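Local coordinates for protein lectin CEL-IV, C-type (Cucumaria echinata, PDB 3ALU) that binds galactose-containing sugars such as raffinose through a calcium-dependent C-type carbohydrate recognition domain and assembles as a tetramer, at the interface of chains A and B and the interface of chains A and C. Residues are numbered along the deposited sequence; one frame, centred on the assembly and turned at random. Chains: chain A/B/C, Lectin CEL-IV, C-type.

Contact 1: the interface of chains A and B. Residues chain A 6, 37-39, 149-150; chain B 152-155.
Four backbone hydrogen bonds tie A:Gly37 and A:Ala39 to B:Thr155 and B:His153, pairing two strands antiparallel. A:Gly37 N gives to B:Thr155 O at 2.9 Å, and B:Thr155 N gives back to A:Gly37 O. The second pair joins A:Ala39 N to B:His153 O at 2.8 Å, and B:His153 N to A:Ala39 O.

Apolar contacts gather mainly on B:Tyr154, whose hidden surface of 78 Å² exceeds that of any other residue here. Its CG stands anti to the carbonyl carbon (chi1 -59°), which carries the ring out of the strand toward A:Leu149 and A:Pro6. The CD1 methyl of A:Leu149 sits over the centre of one face, 3.9 Å from the ring centroid, a CH-pi contact in which a terminal methyl of the branched leucine is laid on a flat aromatic face. A:Pro6 crosses at about a right angle, its CG 3.7 Å from B:Tyr154 CD2. Opposite B:Tyr154, A:Leu38 points CD2 at B:Val152 CG2, 3.7 Å away, and its side chain also borders the tyrosine ring. The small CB of A:Ala39 faces both B:Thr155 CG2, at 3.8 Å, and B:His153 CE1.

Strand 36-40 of chain A, which directly follows helix 26-33, thus takes the C-terminal strand of chain B as its neighbour, forming an antiparallel strand pair across the subunit boundary.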
ATOM      1  N   PRO A   6      -2.564  -7.815  -5.031  1.00 17.09           N
ATOM      2  CA  PRO A   6      -1.831  -9.064  -4.849  1.00 17.29           C
ATOM      3  C   PRO A   6      -0.961  -9.431  -6.060  1.00 15.59           C
ATOM      4  O   PRO A   6      -1.111  -8.855  -7.139  1.00 14.49           O
ATOM      5  CB  PRO A   6      -2.935 -10.106  -4.662  1.00 18.25           C
ATOM      6  CG  PRO A   6      -4.223  -9.347  -4.504  1.00 19.56           C
ATOM      7  CD  PRO A   6      -4.023  -8.007  -5.108  1.00 17.35           C
ATOM      8  N   GLY A  37     -12.414 -13.229  -3.786  1.00 21.18           N
ATOM      9  CA  GLY A  37     -13.275 -12.654  -2.760  1.00 21.44           C
ATOM     10  C   GLY A  37     -12.588 -11.642  -1.865  1.00 22.05           C
ATOM     11  O   GLY A  37     -11.356 -11.450  -1.907  1.00 22.32           O
ATOM     12  N   LEU A  38     -13.413 -10.990  -1.055  1.00 20.82           N
ATOM     13  CA  LEU A  38     -12.954 -10.148   0.039  1.00 21.10           C
ATOM     14  C   LEU A  38     -13.635 -10.679   1.282  1.00 20.76           C
ATOM     15  O   LEU A  38     -14.870 -10.807   1.340  1.00 20.24           O
ATOM     16  CB  LEU A  38     -13.350  -8.708  -0.232  1.00 20.50           C
ATOM     17  CG  LEU A  38     -12.651  -7.468   0.320  1.00 24.64           C
ATOM     18  CD1 LEU A  38     -13.550  -6.605   1.183  1.00 25.65           C
ATOM     19  CD2 LEU A  38     -11.265  -7.638   0.868  1.00 24.70           C
ATOM     20  N   ALA A  39     -12.837 -11.032   2.285  1.00 20.90           N
ATOM     21  CA  ALA A  39     -13.405 -11.632   3.464  1.00 20.31           C
ATOM     22  C   ALA A  39     -12.999 -10.785   4.657  1.00 20.62           C
ATOM     23  O   ALA A  39     -11.937 -10.161   4.640  1.00 19.88           O
ATOM     24  CB  ALA A  39     -12.890 -13.054   3.633  1.00 21.13           C
ATOM     25  N   LEU A 149     -10.716  -7.066  -8.549  1.00 13.90           N
ATOM     26  CA  LEU A 149     -10.986  -7.509  -7.183  1.00 15.35           C
ATOM     27  C   LEU A 149     -12.029  -6.583  -6.584  1.00 15.91           C
ATOM     28  O   LEU A 149     -12.229  -5.485  -7.084  1.00 15.58           O
ATOM     29  CB  LEU A 149      -9.675  -7.490  -6.370  1.00 15.12           C
ATOM     30  CG  LEU A 149      -8.679  -8.562  -6.844  1.00 15.37           C
ATOM     31  CD1 LEU A 149      -7.365  -8.424  -6.078  1.00 15.01           C
ATOM     32  CD2 LEU A 149      -9.223  -9.984  -6.623  1.00 16.92           C
ATOM     33  N   PRO A 150     -12.707  -7.006  -5.491  1.00 17.49           N
ATOM     34  CA  PRO A 150     -13.690  -6.177  -4.860  1.00 19.07           C
ATOM     35  C   PRO A 150     -13.116  -4.787  -4.579  1.00 19.28           C
ATOM     36  O   PRO A 150     -12.011  -4.673  -4.026  1.00 20.10           O
ATOM     37  CB  PRO A 150     -14.015  -6.937  -3.542  1.00 19.15           C
ATOM     38  CG  PRO A 150     -13.665  -8.326  -3.812  1.00 20.00           C
ATOM     39  CD  PRO A 150     -12.578  -8.326  -4.843  1.00 17.65           C
TER
ATOM     40  N   VAL B 152      -9.872  -6.818   6.658  1.00 20.01           N
ATOM     41  CA  VAL B 152     -10.314  -7.631   5.507  1.00 20.08           C
ATOM     42  C   VAL B 152      -9.111  -8.082   4.709  1.00 20.42           C
ATOM     43  O   VAL B 152      -8.013  -7.491   4.783  1.00 20.98           O
ATOM     44  CB  VAL B 152     -11.251  -6.853   4.540  1.00 20.64           C
ATOM     45  CG1 VAL B 152     -12.519  -6.406   5.244  1.00 20.42           C
ATOM     46  CG2 VAL B 152     -10.535  -5.638   3.909  1.00 21.39           C
ATOM     47  N   HIS B 153      -9.311  -9.124   3.923  1.00 20.33           N
ATOM     48  CA  HIS B 153      -8.239  -9.605   3.095  1.00 21.04           C
ATOM     49  C   HIS B 153      -8.879 -10.246   1.872  1.00 21.06           C
ATOM     50  O   HIS B 153     -10.052 -10.650   1.911  1.00 20.16           O
ATOM     51  CB  HIS B 153      -7.387 -10.623   3.861  1.00 21.98           C
ATOM     52  CG  HIS B 153      -8.083 -11.907   4.173  1.00 25.93           C
ATOM     53  ND1 HIS B 153      -8.942 -12.054   5.245  1.00 30.94           N
ATOM     54  CD2 HIS B 153      -8.008 -13.125   3.582  1.00 27.28           C
ATOM     55  CE1 HIS B 153      -9.385 -13.301   5.283  1.00 29.83           C
ATOM     56  NE2 HIS B 153      -8.830 -13.970   4.286  1.00 30.53           N
ATOM     57  N   TYR B 154      -8.120 -10.292   0.790  1.00 21.27           N
ATOM     58  CA  TYR B 154      -8.561 -11.019  -0.406  1.00 22.77           C
ATOM     59  C   TYR B 154      -8.438 -12.525  -0.288  1.00 24.69           C
ATOM     60  O   TYR B 154      -7.483 -13.063   0.306  1.00 24.77           O
ATOM     61  CB  TYR B 154      -7.787 -10.548  -1.634  1.00 22.44           C
ATOM     62  CG  TYR B 154      -7.905  -9.088  -1.976  1.00 23.90           C
ATOM     63  CD1 TYR B 154      -9.132  -8.521  -2.292  1.00 23.44           C
ATOM     64  CD2 TYR B 154      -6.774  -8.275  -2.022  1.00 24.66           C
ATOM     65  CE1 TYR B 154      -9.243  -7.184  -2.615  1.00 23.82           C
ATOM     66  CE2 TYR B 154      -6.868  -6.934  -2.361  1.00 24.03           C
ATOM     67  CZ  TYR B 154      -8.100  -6.395  -2.646  1.00 26.90           C
ATOM     68  OH  TYR B 154      -8.194  -5.084  -3.001  1.00 27.14           O
ATOM     69  N   THR B 155      -9.393 -13.231  -0.894  1.00 26.22           N
ATOM     70  CA  THR B 155      -9.363 -14.685  -0.919  1.00 27.61           C
ATOM     71  C   THR B 155      -9.188 -15.079  -2.385  1.00 30.25           C
ATOM     72  O   THR B 155     -10.064 -14.837  -3.217  1.00 30.11           O
ATOM     73  CB  THR B 155     -10.653 -15.291  -0.339  1.00 27.48           C
ATOM     74  OG1 THR B 155     -11.774 -14.632  -0.946  1.00 27.53           O
ATOM     75  CG2 THR B 155     -10.724 -15.081   1.186  1.00 26.86           C
TER

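Contact 2: the interface of chains A and C. Residues chain A 62, 65-66, 69; chain C 7-8, 18.
C:Leu8 inserts its side chain against one side of helix 57-70 of chain A, where A:Phe62, A:Glu65 and A:Leu66 meet it; it hides 87 Å² there. Within its own chain, C:Leu8 CB lies over one face of the C:Arg18 guanidinium, 3.8 Å above the plane and offset toward the rim. CG follows, anti to the carbonyl carbon (chi1 -81°), and the chain then forks with CD1 almost eclipsing CA (chi2 -9°), an unusual and strained placement. C:Leu8 CD1 touches A:Phe62 CE2 at 3.4 Å and A:Leu66 CA at 3.9 Å. C:Leu8 CD2 rests 3.7 Å from the carboxylate carbon A:Glu65 CD. As a whole, the leucine side chain slides past those of A:Phe62 and A:Leu66 in the opposite direction and crosses that of A:Glu65 at about a right angle. A forked aliphatic chain suits this place because it can set one methyl at the phenylalanine ring and the other at the carboxylate end of A:Glu65.

C:Pro7 widens the apolar patch, its rigid ring placing CB 3.6 Å from A:Phe62 CE2. Polar atoms meet indirectly. Opposite charges probably attract, although A:Glu65 OE2 and C:Arg18 NH2 stand 5.2 Å apart. The extended chain of A:Glu65 brings OE2 within 2.7 Å of water 1. At the guanidinium edge, in its plane, the same water lies 2.7 Å from C:Arg18 NH2.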
ATOM      1  N   PHE A  62      -6.187   3.049 -19.450  1.00 13.46           N
ATOM      2  CA  PHE A  62      -5.348   2.096 -18.695  1.00 12.77           C
ATOM      3  C   PHE A  62      -5.685   0.660 -19.115  1.00 12.66           C
ATOM      4  O   PHE A  62      -4.782  -0.141 -19.406  1.00 13.16           O
ATOM      5  CB  PHE A  62      -5.523   2.237 -17.199  1.00 12.92           C
ATOM      6  CG  PHE A  62      -4.946   1.073 -16.456  1.00 12.68           C
ATOM      7  CD1 PHE A  62      -5.778   0.112 -15.895  1.00 16.10           C
ATOM      8  CD2 PHE A  62      -3.581   0.933 -16.357  1.00 17.10           C
ATOM      9  CE1 PHE A  62      -5.228  -0.996 -15.235  1.00 18.62           C
ATOM     10  CE2 PHE A  62      -3.037  -0.147 -15.706  1.00 17.20           C
ATOM     11  CZ  PHE A  62      -3.840  -1.112 -15.164  1.00 18.55           C
ATOM     12  N   GLU A  65      -4.402  -0.250 -22.521  1.00 14.71           N
ATOM     13  CA  GLU A  65      -2.954  -0.410 -22.535  1.00 15.49           C
ATOM     14  C   GLU A  65      -2.638  -1.767 -21.885  1.00 14.70           C
ATOM     15  O   GLU A  65      -1.726  -2.478 -22.341  1.00 16.06           O
ATOM     16  CB  GLU A  65      -2.268   0.726 -21.791  1.00 16.52           C
ATOM     17  CG  GLU A  65      -0.737   0.555 -21.792  1.00 22.06           C
ATOM     18  CD  GLU A  65       0.051   1.838 -21.521  1.00 30.18           C
ATOM     19  OE1 GLU A  65      -0.464   2.761 -20.844  1.00 34.80           O
ATOM     20  OE2 GLU A  65       1.214   1.893 -21.976  1.00 33.71           O
ATOM     21  N   LEU A  66      -3.388  -2.132 -20.853  1.00 14.71           N
ATOM     22  CA  LEU A  66      -3.231  -3.456 -20.246  1.00 15.08           C
ATOM     23  C   LEU A  66      -3.429  -4.559 -21.278  1.00 15.53           C
ATOM     24  O   LEU A  66      -2.586  -5.497 -21.412  1.00 15.79           O
ATOM     25  CB  LEU A  66      -4.151  -3.632 -19.035  1.00 14.69           C
ATOM     26  CG  LEU A  66      -4.063  -4.999 -18.313  1.00 16.40           C
ATOM     27  CD1 LEU A  66      -2.648  -5.341 -17.842  1.00 17.81           C
ATOM     28  CD2 LEU A  66      -5.062  -5.053 -17.155  1.00 18.18           C
ATOM     29  N   THR A  69      -0.677  -4.156 -24.383  1.00 16.18           N
ATOM     30  CA  THR A  69       0.697  -4.575 -23.995  1.00 16.20           C
ATOM     31  C   THR A  69       0.768  -6.062 -23.609  1.00 16.65           C
ATOM     32  O   THR A  69       1.843  -6.676 -23.743  1.00 16.37           O
ATOM     33  CB  THR A  69       1.293  -3.731 -22.862  1.00 17.71           C
ATOM     34  OG1 THR A  69       0.512  -3.878 -21.674  1.00 18.56           O
ATOM     35  CG2 THR A  69       1.350  -2.264 -23.269  1.00 19.40           C
TER
ATOM     36  N   PRO C   7       0.908   1.248 -12.029  1.00 15.92           N
ATOM     37  CA  PRO C   7       0.074   0.542 -13.001  1.00 15.62           C
ATOM     38  C   PRO C   7       0.880  -0.203 -14.058  1.00 15.69           C
ATOM     39  O   PRO C   7       1.905   0.331 -14.573  1.00 16.84           O
ATOM     40  CB  PRO C   7      -0.726   1.665 -13.660  1.00 15.54           C
ATOM     41  CG  PRO C   7      -0.694   2.755 -12.682  1.00 15.55           C
ATOM     42  CD  PRO C   7       0.662   2.706 -12.069  1.00 16.52           C
ATOM     43  N   LEU C   8       0.413  -1.410 -14.378  1.00 15.06           N
ATOM     44  CA  LEU C   8       1.056  -2.342 -15.329  1.00 15.51           C
ATOM     45  C   LEU C   8       2.189  -3.164 -14.674  1.00 14.72           C
ATOM     46  O   LEU C   8       2.624  -4.128 -15.270  1.00 15.20           O
ATOM     47  CB  LEU C   8       1.597  -1.627 -16.576  1.00 15.66           C
ATOM     48  CG  LEU C   8       0.660  -1.253 -17.740  1.00 21.00           C
ATOM     49  CD1 LEU C   8      -0.775  -1.811 -17.694  1.00 20.86           C
ATOM     50  CD2 LEU C   8       0.765   0.196 -18.255  1.00 25.39           C
ATOM     51  N   ARG C  18       7.834  -6.304 -14.035  1.00 11.68           N
ATOM     52  CA  ARG C  18       7.061  -6.213 -15.274  1.00 12.16           C
ATOM     53  C   ARG C  18       7.769  -6.961 -16.387  1.00 12.08           C
ATOM     54  O   ARG C  18       8.968  -6.772 -16.577  1.00 13.30           O
ATOM     55  CB  ARG C  18       6.822  -4.765 -15.637  1.00 11.38           C
ATOM     56  CG  ARG C  18       5.998  -4.604 -16.921  1.00 13.61           C
ATOM     57  CD  ARG C  18       5.503  -3.158 -17.073  1.00 16.47           C
ATOM     58  NE  ARG C  18       4.873  -3.099 -18.384  1.00 18.54           N
ATOM     59  CZ  ARG C  18       4.667  -1.978 -19.059  1.00 24.29           C
ATOM     60  NH1 ARG C  18       4.965  -0.815 -18.512  1.00 22.63           N
ATOM     61  NH2 ARG C  18       4.125  -2.027 -20.262  1.00 28.70           N
TER
HETATM   62  O   HOH W   1       3.352   0.271 -21.525  1.00 32.04           O

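The C-alpha centres of contact 1 and contact 2 lie about 22 Å apart, and chain A serves both with different elements: a strand, an N-terminal residue and the segment before the C-terminal strand in one, helix 57-70 in the other. Neighbouring prolines appear in both, A:Pro6 in contact 1 and C:Pro7 in contact 2, adjacent positions of the same sequence in different subunits. Each interface is two-fold symmetric, so every subunit can offer both halves of each contact. Two such different joints, backbone pairing in contact 1 and side-chain packing in contact 2, link chain A to two partners, consistent with the tetramer.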